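Local coordinates for DUF5642 domain-containing protein (Mycobacterium smegmatis, PDB 4TMD), which is of unknown function but belongs to the DUF5642 family of the Mog1p/PsbP clan and is probably an exported mycobacterial lipoprotein, at residues V26-I31 and N68-A73; V83-T88 and Y158-T163; T131-Q136 and G146-Y151. All blocks are in the same frame, centred on the assembly; numbering follows the deposited sequence.

Contact 1 of 3, residues V26-I31 and N68-A73; sequences VAPTGI and NMAATA
Met-69 overlaps the Thr-29 to Ile-31 backbone with its CG and CE. Met-69 CG sits between the backbone N and the carbonyl carbon (chi1 54°), the crowded position, and so lies 3.4 Å from Thr-29 O; a bend at chi3 then swings its CE to 3.9 Å from Ile-31 CA. From just past the end of strand 22-30, Ile-31 lays its CG2 branch against the backbone of Asn-68, 3.5 Å from Asn-68 N. Further along, Val-26 and Ala-71 share the Met-69 face, meeting CB to CB at 4.0 Å, while the Pro-28 ring lays CG and CD against the Ala-70 methyl. Two pairs of backbone hydrogen bonds tie the antiparallel strands. Val-26 and Ala-71 exchange one, Ala-71 N meeting a lone pair of Val-26 O; Thr-29 and Met-69 exchange the other, Met-69 N meeting Thr-29 O nearly along its C=O axis at 2.7 Å. Between them the register slips by one residue, a beta bulge at which the chain turns a corner at Pro-28; there Pro-28 CA directs a C-H at Met-69 O, 3.2 Å away. Strand 22-30 is outermost in the sheet on its side, so the contact is largely at the surface. Strand 79-88 flanks 67-76 on its other edge, where Val-86 touches both Ile-31 and Met-69, and Val-10 of a loop packs on Ala-70.

Contact 2 of 3, residues V83-T88 and Y158-T163; sequences VMAVET and YMVIVT
Glu-87 places CG anti to its backbone N (chi1 -175°) and stays extended beyond it, while Tyr-158 has CG anti to its carbonyl carbon (chi1 -70°) and its ring turned at chi2 -91°; the two side chains therefore run side by side in the same direction. Glu-87 CG rides over one face of the tyrosine ring, 4.0 Å from the centroid and displaced toward the rim, a CH-pi contact. Its carboxylate ends near the phenol oxygen, with Glu-87 OE2 3.2 Å from Tyr-158 OH, and is inclined to the ring. Val-83 and Val-162 lie alongside each other on this same face of the sheet, both isopropyl groups set with CG1 anti to N, so that Val-83 CG2 meets Val-162 CG2 at 4.0 Å. On the reverse face Met-84 bends at chi3 and crosses Ile-161 obliquely, its CE coming to 4.0 Å from Ile-161 CB. Four short backbone hydrogen bonds hold the antiparallel register, two between Met-84 and Ile-161 and two between Val-86 and Met-159. The straightest runs from Met-84 N to Ile-161 O, 2.8 Å long and in the carbonyl plane; Val-86 N instead meets Met-159 O nearly along its C=O axis. The contact is largely buried inside the sheet, with the Glu-87 and Tyr-158 end partly exposed: helix 179-194 packs on Val-83, Ala-85 and Val-160, helix 33-36 and Phe-61 of a loop meet the Met-84 and Ile-161 face, and strands 67-76 and 145-155 continue the sheet beyond either strand.

Contact 3 of 3, residues T131-Q136 and G146-Y151; sequences THRIIQ and GELYNY
Asn-150 O is gripped twice, by Thr-131 N at 2.8 Å and by a water that donates to it at 3.0 Å and is linked weakly to Thr-131 OG1; Asn-150 OD1 pairs with Thr-163. The bond from His-132 NE2 to Glu-147 OE1, a His-carboxylate pair, is short at 2.6 Å but bent, with 139° at the hydrogen. The donor comes from above the carboxylate plane, whereas OE1 lies close to the plane of the imidazole. Both side chains leave with CG anti to the backbone N, and the glutamate runs extended to reach the ring obliquely. Such a carboxylate would be expected to favour a protonated, positively charged imidazole. The ring is also sandwiched: Tyr-149 stacks on one face, offset and nearly parallel with centroids 4.0 Å apart and planes at 6°, and Ile-134 CG1 lies over the opposite face. At the imidazole edge Leu-148 O approaches His-132 CD2 at 3.3 Å. The other face of the sheet carries Arg-133 alongside Leu-148, the arginine CD resting 3.7 Å from Leu-148 CD1; its guanidinium goes on to Ala-56 O. Six backbone hydrogen bonds, two each between Thr-131 and Asn-150, Arg-133 and Leu-148, and Ile-135 and Gly-146, set the register; Gly-146 N to Ile-135 O is the shortest at 2.6 Å. Strand 111-118 continues the sheet beside 131-136, and Tyr-149 touches Thr-179 of helix 179-194. This regular ladder is that of a beta hairpin, strands 127-137 and 145-155, within the antiparallel sheet of the DUF5642 domain.

All three contacts belong to one antiparallel sheet and follow one another across it. Contacts 1 and 2, with centres about 9 Å apart, share the interface of consecutive strands 67-76 and 79-88: Thr-72 O probably accepts from Val-83 N at 2.6 Å, and Ala-70 O from Ala-85 N. Contact 2 in turn joins contact 3, centres about 17 Å apart, through Val-162 O and Tyr-151 N, 2.8 Å, and the Thr-163 to Asn-150 side-chain pair. Contacts 1 and 3 lie on opposite sides of the chain's centre and do not touch; their nearest atoms are about 11 Å apart. In sequence, the contact 3 hairpin falls between the two strands of contact 2.

Contact 1 of 3, residues V26-I31 and N68-A73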
loop_
_atom_site.group_PDB
_atom_site.type_symbol
_atom_site.label_atom_id
_atom_site.label_comp_id
_atom_site.label_asym_id
_atom_site.label_seq_id
_atom_site.Cartn_x
_atom_site.Cartn_y
_atom_site.Cartn_z
ATOM N N VAL A 26 10.602 -10.473 3.173
ATOM C CA VAL A 26 11.051 -10.733 1.815
ATOM C C VAL A 26 12.391 -10.022 1.668
ATOM O O VAL A 26 12.464 -8.798 1.788
ATOM C CB VAL A 26 10.057 -10.228 0.744
ATOM C CG1 VAL A 26 10.645 -10.391 -0.668
ATOM C CG2 VAL A 26 8.722 -10.931 0.858
ATOM N N ALA A 27 13.452 -10.791 1.451
ATOM C CA ALA A 27 14.781 -10.231 1.234
ATOM C C ALA A 27 14.816 -9.474 -0.084
ATOM O O ALA A 27 13.988 -9.719 -0.956
ATOM C CB ALA A 27 15.828 -11.340 1.244
ATOM N N PRO A 28 15.764 -8.534 -0.229
ATOM C CA PRO A 28 15.827 -7.749 -1.466
ATOM C C PRO A 28 15.914 -8.609 -2.723
ATOM O O PRO A 28 16.706 -9.545 -2.793
ATOM C CB PRO A 28 17.089 -6.913 -1.279
ATOM C CG PRO A 28 17.158 -6.717 0.199
ATOM C CD PRO A 28 16.685 -8.014 0.797
ATOM N N THR A 29 15.066 -8.292 -3.692
ATOM C CA THR A 29 14.958 -9.047 -4.931
ATOM C C THR A 29 14.365 -8.131 -5.992
ATOM O O THR A 29 13.723 -7.134 -5.651
ATOM C CB THR A 29 14.074 -10.303 -4.751
ATOM O OG1 THR A 29 13.715 -10.827 -6.033
ATOM C CG2 THR A 29 12.801 -9.949 -4.015
ATOM N N GLY A 30 14.574 -8.457 -7.269
ATOM C CA GLY A 30 14.020 -7.673 -8.367
ATOM C C GLY A 30 12.536 -7.360 -8.197
ATOM O O GLY A 30 11.802 -8.143 -7.601
ATOM N N ILE A 31 12.089 -6.213 -8.704
ATOM C CA ILE A 31 10.702 -5.810 -8.504
ATOM C C ILE A 31 9.738 -6.679 -9.293
ATOM O O ILE A 31 10.069 -7.195 -10.354
ATOM C CB ILE A 31 10.427 -4.344 -8.921
ATOM C CG1 ILE A 31 10.872 -4.112 -10.362
ATOM C CG2 ILE A 31 11.063 -3.356 -7.964
ATOM C CD1 ILE A 31 10.147 -2.958 -11.026
ATOM N N ASN A 68 14.500 -3.020 -7.293
ATOM C CA ASN A 68 14.473 -4.063 -6.288
ATOM C C ASN A 68 13.441 -3.724 -5.215
ATOM O O ASN A 68 13.067 -2.560 -5.053
ATOM C CB ASN A 68 15.860 -4.236 -5.669
ATOM C CG ASN A 68 16.902 -4.683 -6.685
ATOM O OD1 ASN A 68 16.663 -5.601 -7.464
ATOM N ND2 ASN A 68 18.054 -4.025 -6.689
ATOM N N MET A 69 12.987 -4.751 -4.500
ATOM C CA MET A 69 12.018 -4.609 -3.417
ATOM C C MET A 69 12.422 -5.493 -2.257
ATOM O O MET A 69 13.045 -6.532 -2.448
ATOM C CB MET A 69 10.612 -4.986 -3.889
ATOM C CG MET A 69 10.592 -6.364 -4.498
ATOM S SD MET A 69 9.004 -7.200 -4.473
ATOM C CE MET A 69 8.093 -6.331 -5.707
ATOM N N ALA A 70 12.078 -5.061 -1.055
ATOM C CA ALA A 70 12.209 -5.859 0.155
ATOM C C ALA A 70 10.967 -5.598 0.982
ATOM O O ALA A 70 10.378 -4.524 0.881
ATOM C CB ALA A 70 13.476 -5.482 0.941
ATOM N N ALA A 71 10.575 -6.542 1.826
ATOM C CA ALA A 71 9.373 -6.336 2.609
ATOM C C ALA A 71 9.454 -6.938 4.007
ATOM O O ALA A 71 10.238 -7.853 4.275
ATOM C CB ALA A 71 8.171 -6.887 1.868
ATOM N N THR A 72 8.671 -6.358 4.907
ATOM C CA THR A 72 8.438 -6.929 6.218
ATOM C C THR A 72 6.926 -7.014 6.382
ATOM O O THR A 72 6.222 -6.036 6.121
ATOM C CB THR A 72 9.052 -6.097 7.342
ATOM O OG1 THR A 72 10.482 -6.151 7.245
ATOM C CG2 THR A 72 8.630 -6.661 8.706
ATOM N N ALA A 73 6.422 -8.180 6.772
ATOM C CA ALA A 73 4.976 -8.334 6.952
ATOM C C ALA A 73 4.672 -8.920 8.321
ATOM O O ALA A 73 5.500 -9.631 8.895
ATOM C CB ALA A 73 4.405 -9.200 5.857
#

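Contact 2 of 3, residues V83-T88 and Y158-T163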
loop_
_atom_site.group_PDB
_atom_site.type_symbol
_atom_site.label_atom_id
_atom_site.label_comp_id
_atom_site.label_asym_id
_atom_site.label_seq_id
_atom_site.Cartn_x
_atom_site.Cartn_y
_atom_site.Cartn_z
ATOM N N VAL A 83 4.863 -4.116 4.906
ATOM C CA VAL A 83 5.677 -2.927 4.639
ATOM C C VAL A 83 6.674 -3.234 3.511
ATOM O O VAL A 83 7.604 -4.008 3.707
ATOM C CB VAL A 83 6.435 -2.454 5.901
ATOM C CG1 VAL A 83 7.223 -1.175 5.597
ATOM C CG2 VAL A 83 5.459 -2.200 7.040
ATOM N N MET A 84 6.464 -2.634 2.336
ATOM C CA MET A 84 7.327 -2.864 1.180
ATOM C C MET A 84 8.170 -1.630 0.865
ATOM O O MET A 84 7.652 -0.516 0.844
ATOM C CB MET A 84 6.503 -3.237 -0.063
ATOM C CG MET A 84 5.672 -4.499 0.092
ATOM S SD MET A 84 4.649 -4.872 -1.357
ATOM C CE MET A 84 3.429 -3.565 -1.313
ATOM N N ALA A 85 9.465 -1.847 0.647
ATOM C CA ALA A 85 10.385 -0.783 0.241
ATOM C C ALA A 85 10.908 -1.097 -1.148
ATOM O O ALA A 85 11.388 -2.206 -1.396
ATOM C CB ALA A 85 11.556 -0.639 1.231
ATOM N N VAL A 86 10.814 -0.111 -2.034
ATOM C CA VAL A 86 11.189 -0.256 -3.437
ATOM C C VAL A 86 12.209 0.803 -3.841
ATOM O O VAL A 86 12.082 1.963 -3.444
ATOM C CB VAL A 86 9.956 -0.124 -4.353
ATOM C CG1 VAL A 86 10.362 -0.115 -5.829
ATOM C CG2 VAL A 86 8.967 -1.233 -4.078
ATOM N N GLU A 87 13.221 0.399 -4.605
ATOM C CA GLU A 87 14.140 1.355 -5.238
ATOM C C GLU A 87 14.143 1.073 -6.728
ATOM O O GLU A 87 14.356 -0.070 -7.121
ATOM C CB GLU A 87 15.550 1.234 -4.661
ATOM C CG GLU A 87 16.514 2.283 -5.187
ATOM C CD GLU A 87 17.940 2.113 -4.673
ATOM O OE1 GLU A 87 18.854 2.742 -5.249
ATOM O OE2 GLU A 87 18.152 1.367 -3.693
ATOM N N THR A 88 13.886 2.095 -7.549
ATOM C CA THR A 88 13.820 1.934 -9.004
ATOM C C THR A 88 14.834 2.811 -9.759
ATOM O O THR A 88 15.377 3.758 -9.212
ATOM C CB THR A 88 12.419 2.259 -9.531
ATOM O OG1 THR A 88 11.949 3.468 -8.924
ATOM C CG2 THR A 88 11.460 1.139 -9.189
ATOM N N TYR A 158 12.893 6.171 -4.491
ATOM C CA TYR A 158 12.414 5.212 -3.508
ATOM C C TYR A 158 10.924 5.330 -3.358
ATOM O O TYR A 158 10.338 6.414 -3.448
ATOM C CB TYR A 158 13.077 5.415 -2.141
ATOM C CG TYR A 158 14.532 5.034 -2.092
ATOM C CD1 TYR A 158 14.920 3.751 -1.740
ATOM C CD2 TYR A 158 15.527 5.970 -2.391
ATOM C CE1 TYR A 158 16.255 3.399 -1.691
ATOM C CE2 TYR A 158 16.875 5.624 -2.355
ATOM C CZ TYR A 158 17.229 4.337 -2.002
ATOM O OH TYR A 158 18.555 3.980 -1.953
ATOM N N MET A 159 10.299 4.206 -3.072
ATOM C CA MET A 159 8.890 4.238 -2.736
ATOM C C MET A 159 8.671 3.255 -1.619
ATOM O O MET A 159 9.220 2.161 -1.678
ATOM C CB MET A 159 8.041 3.883 -3.950
ATOM C CG MET A 159 6.566 3.830 -3.668
ATOM S SD MET A 159 5.641 3.892 -5.221
ATOM C CE MET A 159 5.568 5.656 -5.502
ATOM N N VAL A 160 7.905 3.650 -0.600
ATOM C CA VAL A 160 7.595 2.753 0.501
ATOM C C VAL A 160 6.093 2.612 0.564
ATOM O O VAL A 160 5.373 3.606 0.508
ATOM C CB VAL A 160 8.143 3.268 1.852
ATOM C CG1 VAL A 160 7.633 2.396 2.999
ATOM C CG2 VAL A 160 9.676 3.310 1.830
ATOM N N ILE A 161 5.618 1.378 0.643
ATOM C CA ILE A 161 4.190 1.125 0.655
ATOM C C ILE A 161 3.791 0.287 1.863
ATOM O O ILE A 161 4.293 -0.825 2.050
ATOM C CB ILE A 161 3.724 0.392 -0.614
ATOM C CG1 ILE A 161 4.244 1.096 -1.869
ATOM C CG2 ILE A 161 2.206 0.292 -0.623
ATOM C CD1 ILE A 161 3.748 0.456 -3.132
ATOM N N VAL A 162 2.896 0.828 2.679
ATOM C CA VAL A 162 2.325 0.059 3.774
ATOM C C VAL A 162 0.902 -0.309 3.380
ATOM O O VAL A 162 0.102 0.553 2.998
ATOM C CB VAL A 162 2.354 0.838 5.118
ATOM C CG1 VAL A 162 1.598 0.060 6.231
ATOM C CG2 VAL A 162 3.810 1.109 5.534
ATOM N N THR A 163 0.603 -1.601 3.436
ATOM C CA THR A 163 -0.751 -2.087 3.193
ATOM C C THR A 163 -1.276 -2.738 4.463
ATOM O O THR A 163 -0.599 -3.582 5.053
ATOM C CB THR A 163 -0.794 -3.094 2.035
ATOM O OG1 THR A 163 -0.239 -2.486 0.856
ATOM C CG2 THR A 163 -2.237 -3.508 1.758
#

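Contact 3 of 3, residues T131-Q136 and G146-Y151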
loop_
_atom_site.group_PDB
_atom_site.type_symbol
_atom_site.label_atom_id
_atom_site.label_comp_id
_atom_site.label_asym_id
_atom_site.label_seq_id
_atom_site.Cartn_x
_atom_site.Cartn_y
_atom_site.Cartn_z
ATOM N N THR A 131 -4.890 5.653 0.897
ATOM C CA THR A 131 -6.228 5.347 0.388
ATOM C C THR A 131 -6.866 4.191 1.135
ATOM O O THR A 131 -6.200 3.413 1.820
ATOM C CB THR A 131 -6.260 5.003 -1.147
ATOM O OG1 THR A 131 -5.402 3.892 -1.429
ATOM C CG2 THR A 131 -5.849 6.200 -2.002
ATOM N N HIS A 132 -8.183 4.117 0.990
ATOM C CA HIS A 132 -8.996 3.080 1.581
ATOM C C HIS A 132 -9.772 2.431 0.442
ATOM O O HIS A 132 -10.578 3.082 -0.224
ATOM C CB HIS A 132 -9.930 3.682 2.623
ATOM C CG HIS A 132 -10.824 2.692 3.299
ATOM N ND1 HIS A 132 -11.994 3.065 3.934
ATOM C CD2 HIS A 132 -10.712 1.355 3.480
ATOM C CE1 HIS A 132 -12.565 2.000 4.460
ATOM N NE2 HIS A 132 -11.811 0.947 4.203
ATOM N N ARG A 133 -9.487 1.169 0.188
ATOM C CA ARG A 133 -10.183 0.412 -0.840
ATOM C C ARG A 133 -11.207 -0.523 -0.193
ATOM O O ARG A 133 -10.865 -1.317 0.690
ATOM C CB ARG A 133 -9.186 -0.388 -1.684
ATOM C CG ARG A 133 -8.027 0.450 -2.247
ATOM C CD ARG A 133 -7.010 -0.394 -3.062
ATOM N NE ARG A 133 -7.620 -0.974 -4.259
ATOM C CZ ARG A 133 -7.782 -0.324 -5.411
ATOM N NH1 ARG A 133 -7.369 0.934 -5.546
ATOM N NH2 ARG A 133 -8.354 -0.940 -6.435
ATOM N N ILE A 134 -12.460 -0.430 -0.626
ATOM C CA ILE A 134 -13.504 -1.353 -0.161
ATOM C C ILE A 134 -14.097 -2.054 -1.365
ATOM O O ILE A 134 -14.838 -1.435 -2.124
ATOM C CB ILE A 134 -14.615 -0.631 0.598
ATOM C CG1 ILE A 134 -14.018 0.241 1.698
ATOM C CG2 ILE A 134 -15.589 -1.627 1.207
ATOM C CD1 ILE A 134 -14.622 1.628 1.741
ATOM N N ILE A 135 -13.765 -3.331 -1.552
ATOM C CA ILE A 135 -14.156 -4.032 -2.776
ATOM C C ILE A 135 -15.013 -5.266 -2.528
ATOM O O ILE A 135 -14.655 -6.136 -1.740
ATOM C CB ILE A 135 -12.937 -4.497 -3.594
ATOM C CG1 ILE A 135 -11.849 -3.419 -3.650
ATOM C CG2 ILE A 135 -13.376 -4.908 -4.997
ATOM C CD1 ILE A 135 -12.312 -2.126 -4.254
ATOM N N GLN A 136 -16.136 -5.346 -3.229
ATOM C CA GLN A 136 -16.994 -6.518 -3.154
ATOM C C GLN A 136 -16.875 -7.309 -4.452
ATOM O O GLN A 136 -17.084 -6.759 -5.538
ATOM C CB GLN A 136 -18.441 -6.105 -2.898
ATOM C CG GLN A 136 -19.398 -7.262 -2.759
ATOM C CD GLN A 136 -20.750 -6.834 -2.233
ATOM O OE1 GLN A 136 -21.043 -5.642 -2.129
ATOM N NE2 GLN A 136 -21.580 -7.807 -1.887
ATOM N N GLY A 146 -14.031 -7.125 0.534
ATOM C CA GLY A 146 -12.615 -7.160 0.857
ATOM C C GLY A 146 -12.096 -5.736 1.013
ATOM O O GLY A 146 -12.300 -4.884 0.143
ATOM N N GLU A 147 -11.419 -5.473 2.125
ATOM C CA GLU A 147 -11.078 -4.107 2.500
ATOM C C GLU A 147 -9.583 -3.946 2.785
ATOM O O GLU A 147 -8.966 -4.847 3.348
ATOM C CB GLU A 147 -11.907 -3.713 3.724
ATOM C CG GLU A 147 -11.627 -2.355 4.293
ATOM C CD GLU A 147 -12.573 -2.017 5.429
ATOM O OE1 GLU A 147 -12.564 -0.867 5.898
ATOM O OE2 GLU A 147 -13.335 -2.907 5.853
ATOM N N LEU A 148 -9.001 -2.812 2.384
ATOM C CA LEU A 148 -7.626 -2.501 2.793
ATOM C C LEU A 148 -7.336 -1.006 2.838
ATOM O O LEU A 148 -8.054 -0.192 2.243
ATOM C CB LEU A 148 -6.612 -3.202 1.871
ATOM C CG LEU A 148 -6.468 -2.866 0.383
ATOM C CD1 LEU A 148 -5.653 -1.606 0.164
ATOM C CD2 LEU A 148 -5.838 -4.025 -0.374
ATOM N N TYR A 149 -6.282 -0.665 3.573
ATOM C CA TYR A 149 -5.708 0.664 3.568
ATOM C C TYR A 149 -4.315 0.586 2.955
ATOM O O TYR A 149 -3.585 -0.387 3.175
ATOM C CB TYR A 149 -5.656 1.240 4.975
ATOM C CG TYR A 149 -7.007 1.593 5.529
ATOM C CD1 TYR A 149 -7.463 2.903 5.502
ATOM C CD2 TYR A 149 -7.844 0.619 6.083
ATOM C CE1 TYR A 149 -8.697 3.238 6.017
ATOM C CE2 TYR A 149 -9.095 0.958 6.605
ATOM C CZ TYR A 149 -9.508 2.267 6.562
ATOM O OH TYR A 149 -10.736 2.633 7.074
ATOM N N ASN A 150 -3.984 1.594 2.150
ATOM C CA ASN A 150 -2.709 1.707 1.452
ATOM C C ASN A 150 -2.078 3.034 1.817
ATOM O O ASN A 150 -2.741 4.062 1.718
ATOM C CB ASN A 150 -2.899 1.681 -0.068
ATOM C CG ASN A 150 -2.627 0.343 -0.674
ATOM O OD1 ASN A 150 -1.701 -0.362 -0.273
ATOM N ND2 ASN A 150 -3.427 -0.024 -1.667
ATOM N N TYR A 151 -0.809 3.034 2.194
ATOM C CA TYR A 151 -0.116 4.297 2.427
ATOM C C TYR A 151 1.165 4.237 1.637
ATOM O O TYR A 151 1.915 3.269 1.716
ATOM C CB TYR A 151 0.151 4.547 3.913
ATOM C CG TYR A 151 -1.133 4.578 4.703
ATOM C CD1 TYR A 151 -1.819 5.770 4.891
ATOM C CD2 TYR A 151 -1.684 3.408 5.226
ATOM C CE1 TYR A 151 -3.017 5.801 5.586
ATOM C CE2 TYR A 151 -2.886 3.435 5.932
ATOM C CZ TYR A 151 -3.540 4.629 6.109
ATOM O OH TYR A 151 -4.733 4.666 6.804
HETATM O O HOH W 1 -2.337 5.112 -1.071
#